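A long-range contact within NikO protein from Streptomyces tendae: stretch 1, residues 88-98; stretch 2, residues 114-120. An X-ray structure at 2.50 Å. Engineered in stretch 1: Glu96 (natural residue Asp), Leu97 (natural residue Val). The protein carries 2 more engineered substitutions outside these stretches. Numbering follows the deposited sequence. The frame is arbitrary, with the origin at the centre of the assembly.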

# COMPACT_ATOMS: atom_id res chain seq x y z
N ASP A 88 -4.87 -27.88 32.44
CA ASP A 88 -6.05 -27.81 33.30
C ASP A 88 -5.81 -26.80 34.41
O ASP A 88 -4.94 -26.98 35.26
CB ASP A 88 -6.36 -29.19 33.90
CG ASP A 88 -7.78 -29.28 34.44
OD1 ASP A 88 -8.41 -28.23 34.66
OD2 ASP A 88 -8.26 -30.41 34.65
N ALA A 89 -6.60 -25.73 34.41
CA ALA A 89 -6.42 -24.65 35.37
C ALA A 89 -7.38 -24.76 36.55
O ALA A 89 -7.66 -23.77 37.23
CB ALA A 89 -6.58 -23.30 34.69
N SER A 90 -7.88 -25.97 36.79
CA SER A 90 -8.83 -26.20 37.88
C SER A 90 -8.22 -25.90 39.25
O SER A 90 -8.82 -25.20 40.06
CB SER A 90 -9.34 -27.64 37.84
OG SER A 90 -9.95 -27.94 36.60
N ALA A 91 -7.03 -26.44 39.49
CA ALA A 91 -6.38 -26.30 40.79
C ALA A 91 -5.43 -25.10 40.84
O ALA A 91 -4.52 -25.06 41.66
CB ALA A 91 -5.64 -27.58 41.15
N TRP A 92 -5.65 -24.14 39.95
CA TRP A 92 -4.84 -22.93 39.91
C TRP A 92 -5.06 -22.12 41.19
O TRP A 92 -6.14 -21.59 41.42
CB TRP A 92 -5.22 -22.08 38.69
CG TRP A 92 -4.19 -21.06 38.30
CD1 TRP A 92 -3.71 -20.04 39.06
CD2 TRP A 92 -3.53 -20.96 37.03
NE1 TRP A 92 -2.79 -19.31 38.36
CE2 TRP A 92 -2.66 -19.85 37.11
CE3 TRP A 92 -3.58 -21.69 35.84
CZ2 TRP A 92 -1.85 -19.47 36.04
CZ3 TRP A 92 -2.78 -21.31 34.78
CH2 TRP A 92 -1.92 -20.20 34.89
N ASP A 93 -4.02 -22.02 42.01
CA ASP A 93 -4.13 -21.29 43.28
C ASP A 93 -3.63 -19.86 43.16
O ASP A 93 -3.48 -19.33 42.06
CB ASP A 93 -3.41 -22.04 44.41
CG ASP A 93 -1.93 -22.24 44.14
OD1 ASP A 93 -1.24 -21.27 43.76
OD2 ASP A 93 -1.45 -23.38 44.31
N ARG A 94 -3.37 -19.23 44.30
CA ARG A 94 -2.92 -17.84 44.31
C ARG A 94 -1.60 -17.64 45.04
O ARG A 94 -1.49 -17.90 46.24
CB ARG A 94 -4.00 -16.93 44.89
CG ARG A 94 -4.57 -17.40 46.22
CD ARG A 94 -5.88 -16.71 46.53
NE ARG A 94 -6.93 -17.11 45.59
CZ ARG A 94 -8.12 -16.53 45.51
NH1 ARG A 94 -8.43 -15.52 46.32
NH2 ARG A 94 -9.01 -16.96 44.62
N ALA A 95 -0.59 -17.19 44.29
CA ALA A 95 0.73 -16.92 44.84
C ALA A 95 1.53 -16.08 43.86
O ALA A 95 0.99 -15.61 42.85
CB ALA A 95 1.46 -18.22 45.14
N GLU A 96 2.81 -15.88 44.15
CA GLU A 96 3.68 -15.14 43.25
C GLU A 96 4.05 -16.00 42.04
O GLU A 96 4.48 -17.14 42.20
CB GLU A 96 4.96 -14.69 43.97
CG GLU A 96 4.72 -13.95 45.27
CD GLU A 96 4.96 -14.82 46.49
OE1 GLU A 96 4.07 -15.62 46.84
OE2 GLU A 96 6.05 -14.70 47.10
N LEU A 97 3.87 -15.45 40.84
CA LEU A 97 4.33 -16.13 39.64
C LEU A 97 5.76 -15.69 39.33
O LEU A 97 6.02 -14.50 39.17
CB LEU A 97 3.42 -15.82 38.45
CG LEU A 97 1.97 -16.31 38.54
CD1 LEU A 97 1.03 -15.13 38.70
CD2 LEU A 97 1.60 -17.14 37.33
N PRO A 98 6.69 -16.66 39.27
CA PRO A 98 8.12 -16.44 39.02
C PRO A 98 8.36 -15.49 37.85
O PRO A 98 8.08 -15.84 36.70
CB PRO A 98 8.62 -17.85 38.68
CG PRO A 98 7.73 -18.75 39.46
CD PRO A 98 6.38 -18.09 39.45
N ALA A 114 -7.04 -14.18 33.33
CA ALA A 114 -7.28 -15.34 34.18
C ALA A 114 -6.85 -15.06 35.62
O ALA A 114 -7.55 -15.42 36.57
CB ALA A 114 -6.56 -16.56 33.64
N LEU A 115 -5.69 -14.43 35.77
CA LEU A 115 -5.13 -14.13 37.08
C LEU A 115 -5.99 -13.12 37.85
O LEU A 115 -6.32 -13.34 39.02
CB LEU A 115 -3.71 -13.59 36.95
CG LEU A 115 -2.66 -14.53 36.34
CD1 LEU A 115 -1.35 -13.80 36.11
CD2 LEU A 115 -2.45 -15.74 37.24
N VAL A 116 -6.35 -12.03 37.19
CA VAL A 116 -7.08 -10.95 37.84
C VAL A 116 -8.52 -11.36 38.18
O VAL A 116 -9.14 -10.79 39.08
CB VAL A 116 -7.08 -9.66 36.98
CG1 VAL A 116 -8.13 -9.73 35.89
CG2 VAL A 116 -7.30 -8.44 37.86
N SER A 117 -9.04 -12.35 37.46
CA SER A 117 -10.41 -12.79 37.66
C SER A 117 -10.50 -13.90 38.69
O SER A 117 -11.54 -14.12 39.30
CB SER A 117 -11.01 -13.26 36.34
OG SER A 117 -12.31 -13.78 36.53
N ARG A 118 -9.39 -14.61 38.89
CA ARG A 118 -9.35 -15.74 39.80
C ARG A 118 -8.87 -15.34 41.19
O ARG A 118 -9.34 -15.86 42.20
CB ARG A 118 -8.45 -16.84 39.24
CG ARG A 118 -8.84 -18.24 39.69
CD ARG A 118 -7.91 -19.29 39.11
NE ARG A 118 -8.58 -20.57 38.96
CZ ARG A 118 -8.94 -21.09 37.79
NH1 ARG A 118 -9.55 -22.27 37.74
NH2 ARG A 118 -8.67 -20.44 36.67
N ASN A 119 -7.93 -14.40 41.24
CA ASN A 119 -7.32 -14.00 42.50
C ASN A 119 -7.65 -12.56 42.90
O ASN A 119 -7.44 -12.17 44.04
CB ASN A 119 -5.80 -14.19 42.44
CG ASN A 119 -5.41 -15.59 42.02
OD1 ASN A 119 -6.17 -16.55 42.20
ND2 ASN A 119 -4.21 -15.73 41.45
N GLY A 120 -8.14 -11.79 41.94
CA GLY A 120 -8.46 -10.39 42.19
C GLY A 120 -7.23 -9.51 42.05
O GLY A 120 -7.35 -8.29 41.92

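How do the two backbones meet? Stretch 2 begins within a helix, and Gly120 is the first residue to leave helical angles, with a positive phi that suits glycine, since a CB there would jam against the preceding carbonyl. Stretch 1 is irregular and opens with a type I turn from Ala89 to Trp92, closed by a weak hydrogen bond of 3.4 Å from Trp92 N to Ala89 O. The backbones come nearer at Arg94 and Asn119, whose CA atoms are 6.1 Å apart, than at Ala89 and Ala114, whose CA atoms are 9.4 Å apart.

What does Arg118 do in the space between them? Its extended side chain reaches the turn and has more area covered by the other stretch than any other residue here. Arg118 NH1 comes within 2.5 Å of Ala89 O, but that oxygen lies over a face of the guanidinium, out of line with its N-H bonds, and the pair makes no hydrogen bond. Trp92 CB sits over a face as well, 3.7 Å from Arg118 NE.

Does Arg94 make a hydrogen bond to stretch 2? It reaches the backbone of stretch 2, with Arg94 NH2 2.7 Å from Arg118 O, yet the angle is again poor. Its guanidinium lies with one face over Asn119 CA, while Arg94 CB packs 3.5 Å from Asn119 CG. Close packing, with no hydrogen bond across the stretches, therefore characterises this contact.

Where is the apolar part? It gathers at Leu115, whose CA-to-CB bond points sideways but whose methyl groups come nearer. Leu115 CD2 lies 4.0 Å from Trp92 CZ2, oblique to the indole, and Leu115 CD1 meets CD1 of the engineered Leu97 at 3.8 Å. Leu115 CD2 touches both the indole and Leu97, while Leu115 CD1 meets Leu97 alone of the two, so one helix residue joins the tryptophan to the later part of stretch 1.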